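Local coordinates for protein galactokinase (Bifidobacterium longum subsp. infantis ATCC 15697 = JCM 1222 = DSM 20088, PDB 6TEQ) that probably phosphorylates galactose at the expense of ATP, as a GHMP-family galactokinase, and binds 2-deoxy-2-fluoro-galactose in its sugar pocket, at residues A[43-56]-A[302-314]. Numbering follows the deposited sequence.
Sequences LIGEHTDYNAGLCL and HVVTEIERVRSFV. With GAF (2-deoxy-2-fluoro-alpha-D-galactopyranose), chain M.
V310 lays its CG2 methyl over the backbone of G45, 3.3 Å from G45 CA, while its CG1 packs against L54 CB; a CB at G45 would collide with that CG2 and with L54 O. Next to it, I44 CG2 meets F313 CB at 3.9 Å. L54 CD1 lies 4.1 Å from I307 CG2, and L56 CD2 reaches F313 CD2 obliquely. The polar centre is E306. Its CG is anti to the backbone N (chi1 -174°) and the chain bends at chi2, which brings the carboxylate to two consecutive amides. E46 N binds E306 OE2 at 2.9 Å through the anti lone pair. G45 N comes to the same oxygen from above the carboxylate plane, 39° out of it, and S332 OG is a further partner. R309 NE and NH2 both bind E306 OE1 side-on, in the guanidinium plane; together with the amides on E306 OE2 this restrains the carboxylate from turning. This 43-56 loop belongs to the galactose-binding signature of GHMP galactokinases, and helix 294-318 packs against it: H302 NE2 donates to E46 O at 2.8 Å, nearly straight (172°), its ND1 being held by S335. The amide of the following residue, H47 N, bonds GAF O6 at 2.9 Å. A glutamine in place of E306 would probably leave R309 without its salt-bridge mate and weaken the hold on the two loop amides. Farther along, N51 ND2 bonds H47 O and touches V303 CG2 at 3.4 Å.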
ATOM      1  N   LEU A  43      -7.988  -0.624  -4.256  1.00 10.19           N
ATOM      2  CA  LEU A  43      -9.236  -1.192  -4.779  1.00 11.24           C
ATOM      3  C   LEU A  43      -8.970  -1.704  -6.193  1.00  9.85           C
ATOM      4  O   LEU A  43      -9.503  -2.755  -6.566  1.00 10.97           O
ATOM      5  CB  LEU A  43     -10.366  -0.180  -4.746  1.00 10.36           C
ATOM      6  CG  LEU A  43     -10.786   0.347  -3.387  1.00 10.26           C
ATOM      7  CD1 LEU A  43     -11.793   1.437  -3.589  1.00 13.06           C
ATOM      8  CD2 LEU A  43     -11.333  -0.758  -2.488  1.00 11.58           C
ATOM      9  N   ILE A  44      -8.291  -0.895  -7.001  1.00 11.40           N
ATOM     10  CA  ILE A  44      -7.976  -1.247  -8.402  1.00 10.36           C
ATOM     11  C   ILE A  44      -6.938  -0.256  -8.885  1.00 11.92           C
ATOM     12  O   ILE A  44      -6.742   0.774  -8.265  1.00 12.01           O
ATOM     13  CB  ILE A  44      -9.316  -1.191  -9.207  1.00 10.51           C
ATOM     14  CG1 ILE A  44      -9.194  -1.901 -10.533  1.00 11.25           C
ATOM     15  CG2 ILE A  44      -9.877   0.199  -9.369  1.00 11.35           C
ATOM     16  CD1 ILE A  44     -10.526  -2.188 -11.214  1.00 11.47           C
ATOM     17  N   GLY A  45      -6.244  -0.652  -9.930  1.00  9.25           N
ATOM     18  CA  GLY A  45      -5.121   0.108 -10.487  1.00 10.30           C
ATOM     19  C   GLY A  45      -3.838  -0.426  -9.925  1.00  8.88           C
ATOM     20  O   GLY A  45      -3.128   0.270  -9.217  1.00 12.41           O
ATOM     21  N   GLU A  46      -3.573  -1.658 -10.257  1.00 11.31           N
ATOM     22  CA  GLU A  46      -2.481  -2.432  -9.705  1.00 11.88           C
ATOM     23  C   GLU A  46      -1.361  -2.537 -10.727  1.00 11.90           C
ATOM     24  O   GLU A  46      -1.569  -2.712 -11.939  1.00 13.60           O
ATOM     25  CB  GLU A  46      -2.961  -3.828  -9.330  1.00 11.43           C
ATOM     26  CG  GLU A  46      -2.259  -4.397  -8.120  1.00 12.18           C
ATOM     27  CD  GLU A  46      -2.743  -3.696  -6.839  1.00 12.41           C
ATOM     28  OE1 GLU A  46      -2.030  -2.749  -6.374  1.00 13.00           O
ATOM     29  OE2 GLU A  46      -3.866  -4.033  -6.331  1.00 14.74           O
ATOM     30  N   HIS A  47      -0.177  -2.289 -10.209  1.00 10.99           N
ATOM     31  CA  HIS A  47       1.029  -2.275 -11.011  1.00  9.50           C
ATOM     32  C   HIS A  47       0.982  -1.153 -12.041  1.00 10.75           C
ATOM     33  O   HIS A  47       1.572  -1.304 -13.131  1.00 11.67           O
ATOM     34  CB  HIS A  47       1.334  -3.633 -11.511  1.00 10.18           C
ATOM     35  CG  HIS A  47       1.935  -4.538 -10.520  1.00 11.10           C
ATOM     36  ND1 HIS A  47       3.270  -4.473 -10.143  1.00 12.20           N
ATOM     37  CD2 HIS A  47       1.364  -5.515  -9.742  1.00 11.29           C
ATOM     38  CE1 HIS A  47       3.447  -5.384  -9.200  1.00 13.31           C
ATOM     39  NE2 HIS A  47       2.336  -6.007  -8.944  1.00 13.66           N
ATOM     40  N   THR A  48       0.359  -0.055 -11.684  1.00 11.30           N
ATOM     41  CA  THR A  48       0.251   1.124 -12.532  1.00 13.66           C
ATOM     42  C   THR A  48       0.995   2.309 -11.928  1.00 11.52           C
ATOM     43  O   THR A  48       1.350   3.214 -12.671  1.00 11.17           O
ATOM     44  CB  THR A  48      -1.220   1.511 -12.698  1.00 11.88           C
ATOM     45  OG1 THR A  48      -1.837   1.709 -11.430  1.00 14.38           O
ATOM     46  CG2 THR A  48      -2.013   0.474 -13.446  1.00 13.39           C
ATOM     47  N   ASP A  49       1.222   2.335 -10.620  1.00 11.92           N
ATOM     48  CA  ASP A  49       1.853   3.523 -10.008  1.00 12.03           C
ATOM     49  C   ASP A  49       3.211   3.869 -10.633  1.00 13.11           C
ATOM     50  O   ASP A  49       3.437   5.059 -10.981  1.00 15.61           O
ATOM     51  CB  ASP A  49       1.876   3.426  -8.509  1.00 12.10           C
ATOM     52  CG  ASP A  49       2.643   2.307  -7.846  1.00 11.22           C
ATOM     53  OD1 ASP A  49       2.948   1.339  -8.531  1.00 11.81           O
ATOM     54  OD2 ASP A  49       2.948   2.476  -6.632  1.00 12.36           O
ATOM     55  N   TYR A  50       4.093   2.897 -10.747  1.00 12.23           N
ATOM     56  CA  TYR A  50       5.463   3.136 -11.236  1.00 13.36           C
ATOM     57  C   TYR A  50       5.434   3.277 -12.761  1.00 12.72           C
ATOM     58  O   TYR A  50       6.467   3.606 -13.334  1.00 15.12           O
ATOM     59  CB  TYR A  50       6.404   2.015 -10.768  1.00 12.62           C
ATOM     60  CG  TYR A  50       5.974   0.590 -11.058  1.00 12.27           C
ATOM     61  CD1 TYR A  50       6.091   0.087 -12.361  1.00 11.98           C
ATOM     62  CD2 TYR A  50       5.481  -0.233 -10.042  1.00 13.52           C
ATOM     63  CE1 TYR A  50       5.679  -1.207 -12.669  1.00 14.14           C
ATOM     64  CE2 TYR A  50       5.127  -1.553 -10.310  1.00 13.37           C
ATOM     65  CZ  TYR A  50       5.218  -2.029 -11.629  1.00 12.39           C
ATOM     66  OH  TYR A  50       4.872  -3.322 -11.880  1.00 14.13           O
ATOM     67  N   ASN A  51       4.259   3.100 -13.388  1.00 12.36           N
ATOM     68  CA  ASN A  51       4.033   3.390 -14.835  1.00 12.86           C
ATOM     69  C   ASN A  51       3.327   4.747 -15.040  1.00 12.82           C
ATOM     70  O   ASN A  51       2.808   4.962 -16.147  1.00 14.19           O
ATOM     71  CB  ASN A  51       3.227   2.248 -15.438  1.00 11.11           C
ATOM     72  CG  ASN A  51       4.035   0.976 -15.558  1.00 14.09           C
ATOM     73  OD1 ASN A  51       5.118   1.025 -16.133  1.00 15.00           O
ATOM     74  ND2 ASN A  51       3.530  -0.125 -14.974  1.00 12.63           N
ATOM     75  N   ALA A  52       3.248   5.597 -14.018  1.00 14.09           N
ATOM     76  CA  ALA A  52       2.621   6.941 -14.077  1.00 10.89           C
ATOM     77  C   ALA A  52       1.102   6.786 -14.320  1.00 14.32           C
ATOM     78  O   ALA A  52       0.472   7.655 -14.948  1.00 13.43           O
ATOM     79  CB  ALA A  52       3.272   7.808 -15.158  1.00 12.71           C
ATOM     80  N   GLY A  53       0.508   5.686 -13.846  1.00 13.31           N
ATOM     81  CA  GLY A  53      -0.893   5.390 -14.105  1.00 11.81           C
ATOM     82  C   GLY A  53      -1.803   5.933 -13.035  1.00 14.20           C
ATOM     83  O   GLY A  53      -1.458   6.867 -12.322  1.00 15.17           O
ATOM     84  N   LEU A  54      -2.981   5.356 -13.013  1.00 12.26           N
ATOM     85  CA  LEU A  54      -4.044   5.677 -12.043  1.00 12.50           C
ATOM     86  C   LEU A  54      -4.127   4.552 -11.036  1.00 11.30           C
ATOM     87  O   LEU A  54      -3.961   3.370 -11.406  1.00 11.83           O
ATOM     88  CB  LEU A  54      -5.416   5.809 -12.705  1.00 12.77           C
ATOM     89  CG  LEU A  54      -5.482   6.905 -13.756  1.00 13.96           C
ATOM     90  CD1 LEU A  54      -6.835   6.886 -14.447  1.00 15.36           C
ATOM     91  CD2 LEU A  54      -5.228   8.271 -13.139  1.00 12.98           C
ATOM     92  N   CYS A  55      -4.467   4.925  -9.788  0.50 10.40           N
ATOM     93  CA  CYS A  55      -4.685   3.969  -8.675  0.50  9.04           C
ATOM     94  C   CYS A  55      -5.904   4.417  -7.890  0.50 10.42           C
ATOM     95  O   CYS A  55      -6.343   5.574  -8.051  0.50  9.84           O
ATOM     96  CB  CYS A  55      -3.468   3.855  -7.759  0.50  7.66           C
ATOM     97  SG  CYS A  55      -1.885   3.745  -8.639  0.50  7.64           S
ATOM     98  N   LEU A  56      -6.405   3.526  -7.050  1.00 10.41           N
ATOM     99  CA  LEU A  56      -7.582   3.817  -6.214  1.00 11.20           C
ATOM    100  C   LEU A  56      -7.505   3.109  -4.879  1.00 11.09           C
ATOM    101  O   LEU A  56      -8.284   2.181  -4.638  1.00 11.23           O
ATOM    102  CB  LEU A  56      -8.837   3.458  -7.010  1.00 10.53           C
ATOM    103  CG  LEU A  56     -10.126   4.019  -6.438  1.00 11.60           C
ATOM    104  CD1 LEU A  56     -10.170   5.548  -6.559  1.00 11.43           C
ATOM    105  CD2 LEU A  56     -11.308   3.409  -7.150  1.00 13.30           C
ATOM    106  N   HIS A 302      -1.644  -5.559 -19.620  1.00 13.48           N
ATOM    107  CA  HIS A 302      -2.132  -5.385 -18.247  1.00 13.38           C
ATOM    108  C   HIS A 302      -2.115  -3.886 -17.981  1.00 11.00           C
ATOM    109  O   HIS A 302      -3.123  -3.406 -17.496  1.00 11.97           O
ATOM    110  CB  HIS A 302      -1.254  -6.125 -17.229  1.00 12.00           C
ATOM    111  CG  HIS A 302      -1.631  -5.645 -15.876  1.00 13.28           C
ATOM    112  ND1 HIS A 302      -2.782  -6.009 -15.306  1.00 12.03           N
ATOM    113  CD2 HIS A 302      -1.027  -4.767 -15.055  1.00 11.27           C
ATOM    114  CE1 HIS A 302      -2.980  -5.316 -14.192  1.00 12.19           C
ATOM    115  NE2 HIS A 302      -1.882  -4.560 -13.995  1.00 11.68           N
ATOM    116  N   VAL A 303      -0.976  -3.166 -18.182  1.00 11.99           N
ATOM    117  CA  VAL A 303      -0.899  -1.794 -17.638  1.00 12.98           C
ATOM    118  C   VAL A 303      -1.974  -0.939 -18.326  1.00 11.93           C
ATOM    119  O   VAL A 303      -2.651  -0.127 -17.690  1.00 11.92           O
ATOM    120  CB  VAL A 303       0.508  -1.219 -17.800  1.00 13.76           C
ATOM    121  CG1 VAL A 303       0.543   0.231 -17.427  1.00 15.34           C
ATOM    122  CG2 VAL A 303       1.501  -2.008 -16.942  1.00 12.29           C
ATOM    123  N   VAL A 304      -2.107  -1.117 -19.614  1.00 11.71           N
ATOM    124  CA  VAL A 304      -2.988  -0.257 -20.422  1.00 14.09           C
ATOM    125  C   VAL A 304      -4.417  -0.529 -20.009  1.00 12.47           C
ATOM    126  O   VAL A 304      -5.146   0.429 -19.779  1.00 14.26           O
ATOM    127  CB  VAL A 304      -2.786  -0.530 -21.913  1.00 11.69           C
ATOM    128  CG1 VAL A 304      -3.934  -0.006 -22.746  1.00 15.46           C
ATOM    129  CG2 VAL A 304      -1.467   0.024 -22.359  1.00 13.98           C
ATOM    130  N   THR A 305      -4.823  -1.770 -19.929  1.00 14.46           N
ATOM    131  CA  THR A 305      -6.225  -2.137 -19.594  1.00 13.73           C
ATOM    132  C   THR A 305      -6.526  -1.759 -18.141  1.00 10.93           C
ATOM    133  O   THR A 305      -7.641  -1.370 -17.818  1.00 11.53           O
ATOM    134  CB  THR A 305      -6.573  -3.583 -19.956  1.00 15.11           C
ATOM    135  OG1 THR A 305      -5.777  -4.476 -19.176  1.00 12.64           O
ATOM    136  CG2 THR A 305      -6.436  -3.838 -21.454  1.00 13.92           C
ATOM    137  N   GLU A 306      -5.533  -1.897 -17.259  1.00 11.09           N
ATOM    138  CA  GLU A 306      -5.766  -1.638 -15.818  1.00 11.80           C
ATOM    139  C   GLU A 306      -6.010  -0.144 -15.656  1.00  8.81           C
ATOM    140  O   GLU A 306      -6.868   0.238 -14.789  1.00 12.61           O
ATOM    141  CB  GLU A 306      -4.564  -2.118 -14.992  1.00 11.92           C
ATOM    142  CG  GLU A 306      -4.773  -2.026 -13.513  1.00 11.60           C
ATOM    143  CD  GLU A 306      -5.663  -3.076 -12.894  1.00 13.10           C
ATOM    144  OE1 GLU A 306      -6.314  -3.854 -13.638  1.00 13.30           O
ATOM    145  OE2 GLU A 306      -5.728  -3.044 -11.672  1.00 11.67           O
ATOM    146  N   ILE A 307      -5.237   0.711 -16.298  1.00 12.53           N
ATOM    147  CA  ILE A 307      -5.425   2.169 -16.136  1.00 12.14           C
ATOM    148  C   ILE A 307      -6.865   2.509 -16.544  1.00 11.57           C
ATOM    149  O   ILE A 307      -7.561   3.245 -15.782  1.00 12.49           O
ATOM    150  CB  ILE A 307      -4.371   2.975 -16.912  1.00 14.01           C
ATOM    151  CG1 ILE A 307      -2.950   2.769 -16.348  1.00 12.27           C
ATOM    152  CG2 ILE A 307      -4.730   4.443 -16.938  1.00 14.57           C
ATOM    153  CD1 ILE A 307      -1.810   3.334 -17.186  1.00 15.03           C
ATOM    154  N   GLU A 308      -7.341   1.953 -17.654  1.00 13.06           N
ATOM    155  CA  GLU A 308      -8.708   2.246 -18.085  1.00 13.52           C
ATOM    156  C   GLU A 308      -9.702   1.660 -17.076  1.00 12.26           C
ATOM    157  O   GLU A 308     -10.723   2.301 -16.774  1.00 14.53           O
ATOM    158  CB  GLU A 308      -9.011   1.681 -19.474  1.00 13.95           C
ATOM    159  CG  GLU A 308     -10.231   2.360 -20.040  1.00 16.26           C
ATOM    160  CD  GLU A 308     -10.047   3.829 -20.420  1.00 21.35           C
ATOM    161  OE1 GLU A 308      -9.301   4.103 -21.288  1.00 27.95           O
ATOM    162  OE2 GLU A 308     -10.666   4.686 -19.835  1.00 29.27           O
ATOM    163  N   ARG A 309      -9.447   0.470 -16.517  1.00 12.31           N
ATOM    164  CA  ARG A 309     -10.350  -0.095 -15.516  1.00 11.84           C
ATOM    165  C   ARG A 309     -10.495   0.869 -14.354  1.00  9.86           C
ATOM    166  O   ARG A 309     -11.577   0.857 -13.708  1.00 10.25           O
ATOM    167  CB  ARG A 309      -9.870  -1.466 -15.055  1.00 11.81           C
ATOM    168  CG  ARG A 309     -10.155  -2.551 -16.078  1.00 12.26           C
ATOM    169  CD  ARG A 309      -9.906  -3.938 -15.541  1.00 12.77           C
ATOM    170  NE  ARG A 309      -8.466  -4.201 -15.417  1.00 13.11           N
ATOM    171  CZ  ARG A 309      -7.721  -4.705 -16.404  1.00 11.06           C
ATOM    172  NH1 ARG A 309      -8.301  -5.106 -17.521  1.00 13.01           N
ATOM    173  NH2 ARG A 309      -6.445  -4.962 -16.200  1.00 12.50           N
ATOM    174  N   VAL A 310      -9.456   1.582 -13.960  1.00 10.36           N
ATOM    175  CA  VAL A 310      -9.620   2.519 -12.830  1.00 10.64           C
ATOM    176  C   VAL A 310     -10.723   3.525 -13.183  1.00 10.34           C
ATOM    177  O   VAL A 310     -11.569   3.832 -12.339  1.00 11.50           O
ATOM    178  CB  VAL A 310      -8.328   3.190 -12.394  1.00 12.14           C
ATOM    179  CG1 VAL A 310      -8.590   4.163 -11.271  1.00 12.43           C
ATOM    180  CG2 VAL A 310      -7.243   2.191 -11.963  1.00 13.20           C
ATOM    181  N   ARG A 311     -10.571   4.198 -14.315  0.50 12.50           N
ATOM    182  CA  ARG A 311     -11.611   5.160 -14.762  0.50 11.04           C
ATOM    183  C   ARG A 311     -12.977   4.460 -14.698  0.50 10.65           C
ATOM    184  O   ARG A 311     -13.917   4.999 -14.066  0.50 10.59           O
ATOM    185  CB  ARG A 311     -11.338   5.642 -16.185  0.50 14.33           C
ATOM    186  CG  ARG A 311      -9.973   6.289 -16.358  0.50 12.97           C
ATOM    187  CD  ARG A 311      -9.898   7.054 -17.664  0.50 16.54           C
ATOM    188  NE  ARG A 311      -8.509   7.340 -18.090  0.50 15.07           N
ATOM    189  CZ  ARG A 311      -7.850   8.397 -17.732  0.50 18.94           C
ATOM    190  NH1 ARG A 311      -8.466   9.299 -16.981  0.50 22.42           N
ATOM    191  NH2 ARG A 311      -6.603   8.572 -18.163  0.50 19.29           N
ATOM    192  N   SER A 312     -13.069   3.272 -15.282  1.00 12.27           N
ATOM    193  CA  SER A 312     -14.344   2.519 -15.349  1.00 12.29           C
ATOM    194  C   SER A 312     -14.929   2.295 -13.943  1.00 10.67           C
ATOM    195  O   SER A 312     -16.147   2.361 -13.778  1.00 12.72           O
ATOM    196  CB  SER A 312     -14.200   1.276 -16.090  1.00 12.53           C
ATOM    197  OG  SER A 312     -13.890   1.602 -17.462  1.00 15.66           O
ATOM    198  N   PHE A 313     -14.050   1.971 -12.986  1.00 11.91           N
ATOM    199  CA  PHE A 313     -14.499   1.672 -11.648  1.00 11.07           C
ATOM    200  C   PHE A 313     -15.056   2.937 -11.002  1.00 10.33           C
ATOM    201  O   PHE A 313     -16.030   2.853 -10.273  1.00 11.08           O
ATOM    202  CB  PHE A 313     -13.353   1.036 -10.848  1.00 11.17           C
ATOM    203  CG  PHE A 313     -13.812   0.584  -9.502  1.00 12.36           C
ATOM    204  CD1 PHE A 313     -14.210  -0.715  -9.266  1.00 11.87           C
ATOM    205  CD2 PHE A 313     -13.821   1.464  -8.454  1.00 12.72           C
ATOM    206  CE1 PHE A 313     -14.599  -1.139  -8.005  1.00 11.57           C
ATOM    207  CE2 PHE A 313     -14.261   1.053  -7.210  1.00 12.32           C
ATOM    208  CZ  PHE A 313     -14.662  -0.239  -6.987  1.00 12.83           C
ATOM    209  N   VAL A 314     -14.301   4.052 -11.081  1.00 11.42           N
ATOM    210  CA  VAL A 314     -14.742   5.315 -10.475  1.00 12.23           C
ATOM    211  C   VAL A 314     -16.152   5.621 -11.013  1.00 10.98           C
ATOM    212  O   VAL A 314     -17.017   6.033 -10.239  1.00 12.81           O
ATOM    213  CB  VAL A 314     -13.685   6.394 -10.794  1.00 14.25           C
ATOM    214  CG1 VAL A 314     -14.194   7.767 -10.568  1.00 18.06           C
ATOM    215  CG2 VAL A 314     -12.409   6.121  -9.966  1.00 13.46           C
TER
HETATM  216  C1  GAF M 609       3.502  -2.855  -4.118  0.60 14.86           C
HETATM  217  C2  GAF M 609       4.190  -1.509  -4.195  0.60 14.74           C
HETATM  218  F2  GAF M 609       4.651  -1.184  -2.963  0.60 15.54           F
HETATM  219  C3  GAF M 609       3.260  -0.425  -4.698  0.60 11.94           C
HETATM  220  O3  GAF M 609       4.001   0.715  -5.003  0.60 14.69           O
HETATM  221  C4  GAF M 609       2.537  -0.867  -6.005  0.60 13.52           C
HETATM  222  O4  GAF M 609       3.401  -0.939  -7.131  0.60 14.07           O
HETATM  223  C5  GAF M 609       1.886  -2.187  -5.768  0.60 12.35           C
HETATM  224  O5  GAF M 609       2.848  -3.132  -5.365  0.60 15.58           O
HETATM  225  C6  GAF M 609       1.164  -2.733  -6.983  0.60 11.16           C
HETATM  226  O6  GAF M 609       0.091  -1.879  -7.378  0.60  9.59           O
HETATM  227  O1  GAF M 609       2.597  -2.709  -3.039  0.60 17.81           O